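Fumarylacetoacetate hydrolase (Burkholderia xenovorans, PDB 5TI1) probably catalyses the hydrolysis of fumarylacetoacetate to fumarate and acetoacetate, the last step of phenylalanine and tyrosine breakdown, and holds a magnesium ion in its metal site. Local coordinates at residues 21-26 with 111-116; 28-33 with 59-64; 36-41 with 426-431; 67-72 with 88-93; 251-256 with 288-293. One frame throughout, in Å; residues are numbered along the deposited sequence. Where two conformers were deposited one is given.

How the contacts relate
Contacts 1, 2 and 3 share one long N-terminal loop, which touches helix 102-116, the hairpin turn at 61-64 and strand 429-440 in succession. Their centres are close: about 11 Å from contact 1 to contact 2 or 3, and about 8 Å between 2 and 3. Gly-62 N meets Phe-37 O at 2.9 Å, joining contacts 2 and 3. Contact 4 is centred about 20 Å from contacts 1 and 2, with Leu-68 packed on Leu-112. Contact 5 belongs to the C-terminal part and meets contact 3 through Phe-37 on Trp-289. It lies nearest the metals, the Val-256 side chain about 13 Å from the bound magnesium; contacts 1 to 4 lie away from the annotated sites.

Contact 1 (21-26 with 111-116); sequences PSRKSW and QLSRLL
Trp-26 reaches from the N-terminal loop to the last carbonyls of segment 111-116, part of helix 102-116. Its CB puts CG between the backbone N and the carbonyl carbon, the crowded position (chi1 48°), which brings the pyrrole edge of the indole to the carbonyls. CG itself stands off, but CD1 comes within 3.3 Å of Leu-116 O. The next atom, NE1, makes the polar contact: it donates to Leu-115 O over 2.7 Å. This acceptor lies at the ring edge, 7° out of the indole plane, and the N-H points at one of its lone pairs. Further round, CE2 still lies 3.5 Å from Leu-115 O, and CZ2 meets Leu-116 CD2 at 4.0 Å, the two side chains crossing at about a right angle.

Leu-116 O is gripped twice from the loop. Ser-25 OG, anti to its own backbone N, donates along a lone pair at 2.7 Å, and Trp-26 N adds a longer bond of 3.3 Å. Ser-25 OG also bonds to Val-27 N. One turn earlier, Arg-23 CD lies 3.6 Å from Ser-113 OG, while its guanidinium bonds to Ser-117 and Ala-17.

The loop thus supplies three donors to two successive carbonyls, two to Leu-116 O and one to Leu-115 O, and such N-H and O-H groups probably offset the partial negative charge gathered there.

Contact 2 (28-33 with 59-64); sequences ESANNP and VAIGDS
The flat group here is the Asp-63 carboxylate. Over one face lies Ser-29, its CB almost straight above Asp-63 CG at 3.6 Å. From the other side of the plane, at the OD1 end, comes Ser-64 OG, which donates to Asp-63 OD1 over 3.3 Å, the donor standing 27° out of the plane. OD2 has a long, weak ion pair with Arg-136.

Ser-29 belongs to the 3-10 segment 28-31, and its OG takes the crowded position between backbone N and carbonyl carbon (chi1 56°). That torsion swings the hydroxyl toward the turn, where it accepts from Asp-63 N at 3.0 Å in a nearly straight bond (168°). The turn is the type II' turn of a two-residue hairpin, Ile-61 to Ser-64, linking strands 56-61 and 64-67. Gly-62 adopts positive phi there, and its CA lies 3.4 Å from Ser-29 OG. Beside it Ala-30 CB packs on Ile-61 CG1 at 3.7 Å, adding a small apolar contact.

Chemically, then, a loop hydroxyl satisfies the Asp-63 N-H of the tight turn and sits against a carboxylate, while the bare alpha carbon of glycine permits an approach of 3.5 Å between the CA atoms of Ala-30 and Gly-62.

Contact 3 (36-41 with 426-431); sequences DFSIQN and EGYRVG
Hydrogen bonds to backbone oxygens come first. Asp-36 O takes two donors: Gly-431 N, in the carbonyl plane on a lone pair at 3.0 Å, and Asn-41 ND2, which stands 43° above that plane. The same ND2 reaches across to Gly-431 O at 2.9 Å, so one amide nitrogen ties both backbones together. Ser-38 OG, which also lies at the edge of the Tyr-428 ring, donates to Arg-429 O in a very short bond of 2.4 Å, approaching almost along the C=O axis (161°).

A water bridges the two opposite charges. It donates to Asp-36 OD1 and accepts from Arg-429 NH1 at 2.6 Å; NH1 and OD1 themselves are 5.3 Å apart. Asp-36 OD2 bonds to Gly-433 N, and Arg-429 NE to Gln-424.

Packing completes the set. Gln-40, bent at chi2, crosses Tyr-428 obliquely on its CE2 side. Gln-40 CG lies 3.7 Å from Tyr-428 CE2, with amide and ring planes 41° apart; Gln-40 NE2 is held by Asp-20 O. Val-430 CG1 meets Asn-41 CG at 4.0 Å.

Val-430 pairs with Cys-423 of strand 416-424, and both it and Asn-41 touch Val-291 of strand 284-292. The N-terminal loop is thereby wedged between the N-terminal hairpin and the C-terminal sheets.

Contact 4 (67-72 with 88-93); sequences DLAALE and VFVRDA
The first turn of helix 68-73 faces the irregular segment 88-93 with the closest alpha carbons, those of Ala-69 and Phe-89, 5.1 Å apart. Phe-89 carries the contact. Its CG is anti to the carbonyl carbon, which points the ring at the helix. Leu-68 CB lies over one face, 3.8 Å from the ring centroid and only 12° off the ring normal, a clear CH-pi geometry. Leu-68 CD1 continues along the ring to CE1 at 3.7 Å. The opposite face is met by Val-88 CG2, which is offset toward the rim, so the phenyl lies between an aliphatic group of the helix and one of its own loop. Leu-68 and Phe-89 also pack on Val-57 of strand 56-61, which places the contact against the N-terminal antiparallel sheet.

At the CD2 corner stands Glu-72, one helical turn on. Its chain is extended, with CG anti to the backbone N, and OE1 comes to 3.7 Å from Phe-89 CD2, the carboxylate turned 73° from the ring plane. That oxygen has its polar partner in Ser-87 OG, a hydroxyl that also bonds to Phe-89 N. At the root of the Phe-89 side chain, Ala-69 CB touches both Phe-89 CB, at 3.8 Å, and Val-90 CG2, at 3.7 Å.

The helix start is capped within its own segment: Asp-67, the N-cap, accepts from Ala-70 N through OD1 at 3.1 Å, while OD2 forms a salt bridge with Arg-56.

Across the two segments the union is therefore largely apolar, with one carboxylate oxygen against the ring, and Ser-87 ties that oxygen to the backbone of the loop.

Contact 5 (251-256 with 288-293); sequences HIFGMV and PWIVTL
This is an antiparallel strand pairing, buried near the middle of the chain, between strand 252-263 and strand 284-292. Met-255 and Val-291 form the hydrogen-bonded pair: Met-255 N donates to Val-291 O over 2.8 Å and Val-291 N returns the bond to Met-255 O over 3.0 Å. Leu-293 N adds a nearly straight bond (168°) to Phe-253 O, though it comes from 30° above that carbonyl plane. Between them Gly-254 and Thr-292 make a non-hydrogen-bonded pair, their alpha carbons only 4.0 Å apart. That approach depends on the glycine, since the space beside its CA is taken by Val-291 O and Ile-290 CG2.

Both strands belong to the mixed sheet of the FAH-family C-terminal region, where 252-263 also pairs with 223-233, the strand carrying the magnesium ligands Glu-226 and Glu-228. Val-256 is about 9 Å from Glu-228, side chain to side chain.

Ile-290 joins two neighbours on one side. Its CG2, anti to the backbone N, touches Phe-253 CE2 at 3.7 Å, the side chains crossing at about a right angle; its CG1 lies beside Val-256 CG1 at 3.6 Å, both pointing the same way. Met-255 and Val-291 share the other face and pack there on Phe-432 of strand 429-440. Thr-292 OG1 caps Ala-295 N of helix 293-296.

Contact 1 (21-26 with 111-116)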
# COMPACT_ATOMS: atom_id res chain seq x y z
N PRO B 21 23.58 -18.98 24.55
CA PRO B 21 23.60 -20.26 23.85
C PRO B 21 23.53 -21.50 24.74
O PRO B 21 23.12 -22.56 24.27
CB PRO B 21 24.93 -20.22 23.09
CG PRO B 21 25.15 -18.78 22.84
CD PRO B 21 24.66 -18.09 24.08
N SER B 22 23.92 -21.39 26.00
CA SER B 22 23.93 -22.57 26.87
C SER B 22 22.53 -22.94 27.36
O SER B 22 22.33 -24.08 27.80
CB SER B 22 24.87 -22.35 28.06
OG SER B 22 24.35 -21.40 28.98
N ARG B 23 21.57 -22.02 27.29
CA ARG B 23 20.24 -22.32 27.78
C ARG B 23 19.55 -23.35 26.89
O ARG B 23 19.77 -23.40 25.68
CB ARG B 23 19.40 -21.04 27.84
CG ARG B 23 18.03 -21.22 28.47
CD ARG B 23 17.32 -19.88 28.55
NE ARG B 23 18.13 -18.90 29.26
CZ ARG B 23 18.08 -18.67 30.56
NH1 ARG B 23 17.24 -19.37 31.32
NH2 ARG B 23 18.86 -17.75 31.12
N LYS B 24 18.74 -24.20 27.52
CA LYS B 24 17.98 -25.23 26.82
C LYS B 24 16.58 -25.29 27.42
O LYS B 24 16.33 -24.77 28.52
CB LYS B 24 18.67 -26.60 26.90
CG LYS B 24 20.08 -26.63 26.33
CD LYS B 24 20.09 -26.39 24.83
CE LYS B 24 21.49 -26.02 24.35
NZ LYS B 24 21.54 -25.66 22.90
N SER B 25 15.68 -25.95 26.71
CA SER B 25 14.28 -26.05 27.09
C SER B 25 13.92 -27.46 27.53
O SER B 25 14.56 -28.44 27.13
CB SER B 25 13.37 -25.63 25.92
OG SER B 25 12.00 -25.74 26.27
N TRP B 26 12.88 -27.55 28.35
CA TRP B 26 12.25 -28.84 28.61
C TRP B 26 11.35 -29.29 27.47
O TRP B 26 10.82 -30.41 27.52
CB TRP B 26 11.47 -28.81 29.92
CG TRP B 26 10.57 -27.64 30.06
CD1 TRP B 26 10.84 -26.47 30.71
CD2 TRP B 26 9.23 -27.51 29.55
NE1 TRP B 26 9.76 -25.62 30.63
CE2 TRP B 26 8.76 -26.24 29.92
CE3 TRP B 26 8.40 -28.35 28.81
CZ2 TRP B 26 7.49 -25.79 29.58
CZ3 TRP B 26 7.14 -27.90 28.47
CH2 TRP B 26 6.70 -26.63 28.85
N GLN B 111 9.78 -13.55 30.21
CA GLN B 111 8.88 -14.46 30.91
C GLN B 111 8.83 -15.82 30.23
O GLN B 111 8.95 -16.87 30.88
CB GLN B 111 7.48 -13.85 30.99
CG GLN B 111 7.38 -12.57 31.83
CD GLN B 111 6.00 -11.93 31.76
OE1 GLN B 111 5.06 -12.40 32.39
NE2 GLN B 111 5.88 -10.87 30.97
N LEU B 112 8.68 -15.82 28.90
CA LEU B 112 8.59 -17.07 28.15
C LEU B 112 9.88 -17.87 28.26
O LEU B 112 9.85 -19.08 28.49
CB LEU B 112 8.25 -16.78 26.69
CG LEU B 112 6.77 -16.69 26.36
CD1 LEU B 112 6.57 -16.28 24.91
CD2 LEU B 112 6.10 -18.04 26.62
N SER B 113 11.02 -17.20 28.08
CA SER B 113 12.31 -17.88 28.18
C SER B 113 12.46 -18.56 29.53
O SER B 113 12.89 -19.72 29.61
CB SER B 113 13.45 -16.89 27.94
OG SER B 113 14.69 -17.56 27.85
N ARG B 114 12.10 -17.85 30.61
CA ARG B 114 12.12 -18.46 31.93
C ARG B 114 11.24 -19.70 31.98
O ARG B 114 11.69 -20.78 32.38
CB ARG B 114 11.68 -17.43 32.98
N LEU B 115 9.99 -19.58 31.53
CA LEU B 115 9.03 -20.68 31.65
C LEU B 115 9.42 -21.88 30.79
O LEU B 115 9.10 -23.02 31.15
CB LEU B 115 7.63 -20.21 31.27
CG LEU B 115 6.91 -19.32 32.28
CD1 LEU B 115 5.77 -18.58 31.61
CD2 LEU B 115 6.39 -20.14 33.45
N LEU B 116 10.08 -21.65 29.66
CA LEU B 116 10.48 -22.75 28.81
C LEU B 116 11.82 -23.35 29.20
O LEU B 116 12.21 -24.38 28.63
CB LEU B 116 10.53 -22.30 27.35
CG LEU B 116 9.18 -21.92 26.73
CD1 LEU B 116 9.41 -21.30 25.37
CD2 LEU B 116 8.29 -23.16 26.64

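Contact 2 (28-33 with 59-64)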
# COMPACT_ATOMS: atom_id res chain seq x y z
N GLU B 28 11.85 -30.84 24.37
CA GLU B 28 13.09 -31.46 23.90
C GLU B 28 13.36 -31.14 22.43
O GLU B 28 14.51 -30.89 22.05
CB GLU B 28 13.07 -32.97 24.11
CG GLU B 28 14.43 -33.63 23.85
CD GLU B 28 15.56 -33.01 24.68
OE1 GLU B 28 15.35 -32.78 25.90
OE2 GLU B 28 16.65 -32.76 24.13
N SER B 29 12.32 -31.15 21.59
CA SER B 29 12.52 -30.80 20.18
C SER B 29 13.18 -29.42 20.04
O SER B 29 13.89 -29.17 19.06
CB SER B 29 11.19 -30.85 19.43
OG SER B 29 10.21 -30.01 20.03
N ALA B 30 13.00 -28.54 21.02
CA ALA B 30 13.60 -27.21 20.95
C ALA B 30 15.11 -27.26 21.07
O ALA B 30 15.78 -26.28 20.74
CB ALA B 30 13.03 -26.31 22.05
N ASN B 31 15.66 -28.39 21.53
CA ASN B 31 17.09 -28.54 21.76
C ASN B 31 17.80 -29.22 20.60
O ASN B 31 19.01 -29.43 20.68
CB ASN B 31 17.32 -29.32 23.05
CG ASN B 31 16.75 -28.61 24.26
OD1 ASN B 31 16.74 -27.38 24.32
ND2 ASN B 31 16.26 -29.38 25.23
N ASN B 32 17.07 -29.57 19.54
CA ASN B 32 17.67 -30.08 18.31
C ASN B 32 18.64 -29.04 17.75
O ASN B 32 18.23 -27.91 17.48
CB ASN B 32 16.56 -30.38 17.30
CG ASN B 32 17.05 -31.19 16.11
OD1 ASN B 32 18.22 -31.12 15.73
ND2 ASN B 32 16.15 -31.97 15.52
N PRO B 33 19.92 -29.38 17.58
CA PRO B 33 20.89 -28.35 17.17
C PRO B 33 20.60 -27.70 15.83
O PRO B 33 21.03 -26.57 15.60
CB PRO B 33 22.22 -29.12 17.15
CG PRO B 33 22.01 -30.22 18.13
CD PRO B 33 20.58 -30.64 17.94
N VAL B 59 3.91 -18.58 20.05
CA VAL B 59 5.36 -18.54 20.00
C VAL B 59 5.86 -19.94 19.70
O VAL B 59 5.52 -20.89 20.42
CB VAL B 59 5.96 -17.98 21.30
CG1 VAL B 59 7.48 -18.13 21.30
CG2 VAL B 59 5.59 -16.52 21.47
N ALA B 60 6.66 -20.08 18.65
CA ALA B 60 7.20 -21.38 18.29
C ALA B 60 8.29 -21.80 19.26
O ALA B 60 9.15 -21.00 19.65
CB ALA B 60 7.76 -21.37 16.87
N ILE B 61 8.26 -23.07 19.65
CA ILE B 61 9.33 -23.66 20.45
C ILE B 61 9.44 -25.13 20.04
O ILE B 61 8.47 -25.88 20.11
CB ILE B 61 9.06 -23.47 21.96
CG1 ILE B 61 10.25 -23.95 22.78
CG2 ILE B 61 7.73 -24.10 22.39
CD1 ILE B 61 11.43 -23.00 22.71
N GLY B 62 10.62 -25.52 19.56
CA GLY B 62 10.77 -26.85 18.99
C GLY B 62 9.75 -27.07 17.90
O GLY B 62 9.47 -26.18 17.09
N ASP B 63 9.16 -28.27 17.89
CA ASP B 63 8.11 -28.59 16.93
C ASP B 63 6.72 -28.20 17.43
O ASP B 63 5.72 -28.65 16.87
CB ASP B 63 8.17 -30.08 16.55
CG ASP B 63 7.96 -31.01 17.74
OD1 ASP B 63 7.56 -30.53 18.82
OD2 ASP B 63 8.20 -32.23 17.59
N SER B 64 6.63 -27.38 18.47
CA SER B 64 5.35 -27.04 19.08
C SER B 64 5.12 -25.52 19.04
O SER B 64 5.89 -24.77 18.43
CB SER B 64 5.29 -27.58 20.51
OG SER B 64 5.23 -28.99 20.50

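Contact 3 (36-41 with 426-431)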
# COMPACT_ATOMS: atom_id res chain seq x y z
N ASP B 36 14.96 -24.82 13.89
CA ASP B 36 14.85 -23.37 13.82
C ASP B 36 14.44 -22.75 15.15
O ASP B 36 14.83 -21.62 15.46
CB ASP B 36 13.84 -22.96 12.73
CG ASP B 36 14.41 -23.07 11.32
OD1 ASP B 36 15.63 -22.89 11.14
OD2 ASP B 36 13.63 -23.35 10.39
N PHE B 37 13.66 -23.47 15.95
CA PHE B 37 12.96 -22.85 17.07
C PHE B 37 13.59 -23.22 18.41
O PHE B 37 12.93 -23.77 19.30
CB PHE B 37 11.49 -23.23 16.96
CG PHE B 37 10.92 -22.92 15.60
CD1 PHE B 37 11.01 -21.63 15.08
CD2 PHE B 37 10.35 -23.92 14.82
CE1 PHE B 37 10.51 -21.34 13.82
CE2 PHE B 37 9.84 -23.63 13.55
CZ PHE B 37 9.92 -22.34 13.06
N SER B 38 14.87 -22.89 18.55
CA SER B 38 15.58 -23.01 19.81
C SER B 38 14.93 -22.13 20.87
O SER B 38 14.20 -21.19 20.56
CB SER B 38 17.04 -22.59 19.62
OG SER B 38 17.06 -21.33 18.93
N ILE B 39 15.24 -22.42 22.13
CA ILE B 39 14.74 -21.54 23.20
C ILE B 39 15.28 -20.13 23.03
O ILE B 39 14.72 -19.18 23.59
CB ILE B 39 15.09 -22.12 24.59
CG1 ILE B 39 14.17 -21.52 25.66
CG2 ILE B 39 16.55 -21.89 24.91
CD1 ILE B 39 14.47 -22.01 27.07
N GLN B 40 16.36 -19.96 22.26
CA GLN B 40 16.91 -18.64 22.00
C GLN B 40 16.10 -17.86 20.98
O GLN B 40 16.28 -16.64 20.86
CB GLN B 40 18.37 -18.76 21.54
CG GLN B 40 19.36 -19.17 22.63
CD GLN B 40 19.38 -20.66 22.89
OE1 GLN B 40 18.71 -21.43 22.21
NE2 GLN B 40 20.18 -21.08 23.88
N ASN B 41 15.22 -18.52 20.23
CA ASN B 41 14.48 -17.86 19.16
C ASN B 41 13.25 -17.16 19.72
O ASN B 41 13.25 -15.94 19.90
CB ASN B 41 14.10 -18.87 18.08
CG ASN B 41 13.53 -18.19 16.84
OD1 ASN B 41 13.23 -17.00 16.85
ND2 ASN B 41 13.39 -18.95 15.77
N GLU B 426 26.73 -21.52 17.86
CA GLU B 426 27.53 -22.66 18.31
C GLU B 426 26.59 -23.68 18.95
O GLU B 426 26.13 -23.49 20.08
CB GLU B 426 28.62 -22.21 19.27
CG GLU B 426 29.66 -23.28 19.59
CD GLU B 426 30.36 -23.82 18.34
OE1 GLU B 426 30.16 -25.01 18.00
OE2 GLU B 426 31.11 -23.05 17.70
N GLY B 427 26.30 -24.75 18.22
CA GLY B 427 25.42 -25.80 18.70
C GLY B 427 23.93 -25.52 18.63
O GLY B 427 23.14 -26.33 19.11
N TYR B 428 23.51 -24.39 18.05
CA TYR B 428 22.09 -24.11 17.95
C TYR B 428 21.86 -23.17 16.78
O TYR B 428 22.79 -22.65 16.17
CB TYR B 428 21.54 -23.50 19.24
CG TYR B 428 21.93 -22.04 19.44
CD1 TYR B 428 23.25 -21.69 19.69
CD2 TYR B 428 20.98 -21.03 19.37
CE1 TYR B 428 23.62 -20.38 19.88
CE2 TYR B 428 21.35 -19.70 19.56
CZ TYR B 428 22.68 -19.38 19.82
OH TYR B 428 23.07 -18.07 20.01
N ARG B 429 20.58 -22.97 16.47
CA ARG B 429 20.15 -22.08 15.41
C ARG B 429 19.04 -21.17 15.90
O ARG B 429 18.31 -21.48 16.84
CB ARG B 429 19.67 -22.86 14.17
CG ARG B 429 20.74 -23.68 13.49
CD ARG B 429 20.22 -24.32 12.22
NE ARG B 429 21.28 -25.01 11.49
CZ ARG B 429 21.09 -25.67 10.36
NH1 ARG B 429 19.87 -25.73 9.83
NH2 ARG B 429 22.10 -26.27 9.75
N VAL B 430 18.92 -20.03 15.23
CA VAL B 430 17.80 -19.11 15.37
C VAL B 430 17.25 -18.97 13.96
O VAL B 430 17.85 -18.28 13.13
CB VAL B 430 18.22 -17.76 15.97
CG1 VAL B 430 17.09 -16.73 15.90
CG2 VAL B 430 18.68 -17.96 17.39
N GLY B 431 16.16 -19.68 13.66
CA GLY B 431 15.71 -19.88 12.30
C GLY B 431 14.34 -19.30 12.02
O GLY B 431 13.62 -18.85 12.91
O HOH W 1 17.54 -24.93 10.54

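Contact 4 (67-72 with 88-93)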
# COMPACT_ATOMS: atom_id res chain seq x y z
N ASP B 67 0.71 -21.29 23.35
CA ASP B 67 -0.49 -20.47 23.29
C ASP B 67 -0.32 -19.35 24.32
O ASP B 67 -0.45 -19.58 25.52
CB ASP B 67 -1.72 -21.32 23.58
CG ASP B 67 -3.03 -20.58 23.35
OD1 ASP B 67 -3.08 -19.34 23.51
OD2 ASP B 67 -4.02 -21.26 23.01
N LEU B 68 -0.02 -18.14 23.86
CA LEU B 68 0.25 -17.06 24.82
C LEU B 68 -1.02 -16.67 25.56
O LEU B 68 -0.97 -16.38 26.76
CB LEU B 68 0.85 -15.85 24.11
CG LEU B 68 2.15 -16.06 23.35
CD1 LEU B 68 2.84 -14.70 23.15
CD2 LEU B 68 3.06 -17.06 24.07
N ALA B 69 -2.17 -16.67 24.88
CA ALA B 69 -3.42 -16.34 25.55
C ALA B 69 -3.72 -17.32 26.68
O ALA B 69 -4.19 -16.92 27.75
CB ALA B 69 -4.57 -16.32 24.53
N ALA B 70 -3.42 -18.61 26.47
CA ALA B 70 -3.62 -19.59 27.53
C ALA B 70 -2.70 -19.33 28.72
O ALA B 70 -3.12 -19.44 29.88
CB ALA B 70 -3.43 -21.00 26.98
N LEU B 71 -1.43 -19.00 28.46
CA LEU B 71 -0.52 -18.69 29.56
C LEU B 71 -0.94 -17.43 30.31
O LEU B 71 -0.77 -17.35 31.54
CB LEU B 71 0.91 -18.53 29.04
CG LEU B 71 1.63 -19.76 28.51
CD1 LEU B 71 3.11 -19.46 28.40
CD2 LEU B 71 1.40 -20.96 29.41
N GLU B 72 -1.48 -16.43 29.60
CA GLU B 72 -1.98 -15.23 30.26
C GLU B 72 -3.20 -15.54 31.12
O GLU B 72 -3.30 -15.07 32.26
CB GLU B 72 -2.32 -14.17 29.22
CG GLU B 72 -2.64 -12.82 29.82
CD GLU B 72 -3.41 -11.95 28.86
OE1 GLU B 72 -4.00 -12.52 27.91
OE2 GLU B 72 -3.41 -10.71 29.03
N VAL B 88 -4.57 -8.82 24.11
CA VAL B 88 -3.85 -8.62 22.85
C VAL B 88 -3.41 -9.93 22.22
O VAL B 88 -2.99 -9.94 21.06
CB VAL B 88 -2.59 -7.75 23.03
CG1 VAL B 88 -2.96 -6.33 23.43
CG2 VAL B 88 -1.65 -8.38 24.05
N PHE B 89 -3.47 -11.04 22.96
CA PHE B 89 -3.09 -12.35 22.44
C PHE B 89 -4.25 -13.06 21.74
O PHE B 89 -4.01 -14.03 21.02
CB PHE B 89 -2.55 -13.22 23.58
CG PHE B 89 -1.28 -12.69 24.20
CD1 PHE B 89 -0.26 -12.18 23.40
CD2 PHE B 89 -1.10 -12.69 25.57
CE1 PHE B 89 0.91 -11.68 23.97
CE2 PHE B 89 0.07 -12.20 26.14
CZ PHE B 89 1.07 -11.69 25.34
N VAL B 90 -5.48 -12.60 21.93
CA VAL B 90 -6.62 -13.14 21.20
C VAL B 90 -6.99 -12.15 20.11
O VAL B 90 -7.86 -11.28 20.29
CB VAL B 90 -7.82 -13.43 22.12
CG1 VAL B 90 -8.91 -14.13 21.34
CG2 VAL B 90 -7.37 -14.29 23.29
N ARG B 91 -6.29 -12.26 18.98
CA ARG B 91 -6.35 -11.33 17.87
C ARG B 91 -5.96 -12.11 16.63
O ARG B 91 -5.20 -13.08 16.72
CB ARG B 91 -5.37 -10.15 18.04
CG ARG B 91 -5.64 -9.22 19.19
CD ARG B 91 -6.73 -8.24 18.83
NE ARG B 91 -6.82 -7.18 19.83
CZ ARG B 91 -7.43 -7.31 21.00
NH1 ARG B 91 -7.99 -8.46 21.33
NH2 ARG B 91 -7.48 -6.29 21.84
N ASP B 92 -6.48 -11.70 15.47
CA ASP B 92 -6.15 -12.28 14.18
C ASP B 92 -4.84 -11.76 13.61
O ASP B 92 -4.49 -12.12 12.48
CB ASP B 92 -7.29 -12.02 13.19
CG ASP B 92 -8.59 -12.69 13.60
OD1 ASP B 92 -8.55 -13.63 14.43
OD2 ASP B 92 -9.66 -12.30 13.09
N ALA B 93 -4.14 -10.90 14.34
CA ALA B 93 -2.88 -10.33 13.89
C ALA B 93 -2.11 -9.86 15.12
O ALA B 93 -2.69 -9.63 16.18
CB ALA B 93 -3.12 -9.16 12.92

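Contact 5 (251-256 with 288-293)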
# COMPACT_ATOMS: atom_id res chain seq x y z
N HIS B 251 12.68 1.14 15.71
CA HIS B 251 11.34 1.05 15.15
C HIS B 251 11.01 -0.32 14.59
O HIS B 251 9.85 -0.56 14.24
CB HIS B 251 11.15 2.10 14.06
CG HIS B 251 11.20 3.51 14.56
ND1 HIS B 251 10.13 4.37 14.51
CD2 HIS B 251 12.21 4.21 15.14
CE1 HIS B 251 10.46 5.54 15.01
NE2 HIS B 251 11.72 5.47 15.41
N ILE B 252 11.97 -1.24 14.51
CA ILE B 252 11.80 -2.53 13.84
C ILE B 252 11.47 -3.60 14.87
O ILE B 252 12.17 -3.74 15.89
CB ILE B 252 13.04 -2.92 13.03
CG1 ILE B 252 13.36 -1.83 12.00
CG2 ILE B 252 12.84 -4.27 12.34
CD1 ILE B 252 14.55 -2.15 11.13
N PHE B 253 10.43 -4.39 14.61
CA PHE B 253 10.00 -5.45 15.51
C PHE B 253 10.71 -6.77 15.22
O PHE B 253 11.22 -7.43 16.13
CB PHE B 253 8.48 -5.64 15.40
CG PHE B 253 7.95 -6.83 16.15
CD1 PHE B 253 8.05 -6.89 17.54
CD2 PHE B 253 7.34 -7.88 15.47
CE1 PHE B 253 7.57 -7.99 18.24
CE2 PHE B 253 6.85 -8.99 16.16
CZ PHE B 253 6.97 -9.04 17.55
N GLY B 254 10.74 -7.19 13.96
CA GLY B 254 11.32 -8.47 13.63
C GLY B 254 11.38 -8.68 12.14
O GLY B 254 11.16 -7.75 11.36
N MET B 255 11.64 -9.93 11.74
CA MET B 255 11.89 -10.25 10.34
C MET B 255 11.17 -11.53 9.96
O MET B 255 10.92 -12.40 10.79
CB MET B 255 13.39 -10.41 10.08
CG MET B 255 13.79 -10.39 8.63
SD MET B 255 15.57 -10.58 8.47
CE MET B 255 16.15 -9.10 9.30
N VAL B 256 10.82 -11.62 8.67
CA VAL B 256 10.28 -12.82 8.05
C VAL B 256 11.05 -13.08 6.76
O VAL B 256 11.79 -12.22 6.28
CB VAL B 256 8.77 -12.70 7.76
CG1 VAL B 256 7.98 -12.56 9.05
CG2 VAL B 256 8.52 -11.52 6.81
N PRO B 288 5.51 -17.46 8.20
CA PRO B 288 4.53 -17.09 9.23
C PRO B 288 5.10 -16.64 10.56
O PRO B 288 4.38 -16.00 11.33
CB PRO B 288 3.70 -18.38 9.39
CG PRO B 288 4.66 -19.47 9.04
CD PRO B 288 5.57 -18.92 7.98
N TRP B 289 6.37 -16.95 10.87
CA TRP B 289 6.96 -16.67 12.17
C TRP B 289 7.82 -15.40 12.12
O TRP B 289 8.80 -15.33 11.38
CB TRP B 289 7.82 -17.84 12.66
CG TRP B 289 7.03 -19.08 12.97
CD1 TRP B 289 7.05 -20.26 12.28
CD2 TRP B 289 6.08 -19.26 14.04
NE1 TRP B 289 6.19 -21.16 12.86
CE2 TRP B 289 5.58 -20.58 13.93
CE3 TRP B 289 5.62 -18.44 15.07
CZ2 TRP B 289 4.64 -21.09 14.83
CZ3 TRP B 289 4.67 -18.94 15.95
CH2 TRP B 289 4.20 -20.26 15.82
N ILE B 290 7.48 -14.41 12.94
CA ILE B 290 8.28 -13.19 12.98
C ILE B 290 9.36 -13.39 14.01
O ILE B 290 9.08 -13.49 15.21
CB ILE B 290 7.44 -11.95 13.28
CG1 ILE B 290 6.38 -11.74 12.20
CG2 ILE B 290 8.35 -10.74 13.30
CD1 ILE B 290 5.57 -10.47 12.39
N VAL B 291 10.60 -13.50 13.55
CA VAL B 291 11.76 -13.63 14.44
C VAL B 291 12.11 -12.24 14.92
O VAL B 291 12.35 -11.34 14.11
CB VAL B 291 12.94 -14.30 13.72
CG1 VAL B 291 14.20 -14.25 14.59
CG2 VAL B 291 12.61 -15.75 13.32
N THR B 292 12.10 -12.03 16.24
CA THR B 292 12.28 -10.68 16.78
C THR B 292 13.69 -10.16 16.55
O THR B 292 14.67 -10.92 16.52
CB THR B 292 11.99 -10.62 18.29
OG1 THR B 292 12.86 -11.51 19.00
CG2 THR B 292 10.54 -10.97 18.59
N LEU B 293 13.79 -8.85 16.39
CA LEU B 293 15.09 -8.23 16.21
C LEU B 293 15.99 -8.50 17.41
O LEU B 293 17.21 -8.70 17.25
CB LEU B 293 14.91 -6.73 15.97
CG LEU B 293 16.22 -6.06 15.54
CD1 LEU B 293 16.61 -6.52 14.14
CD2 LEU B 293 16.12 -4.55 15.62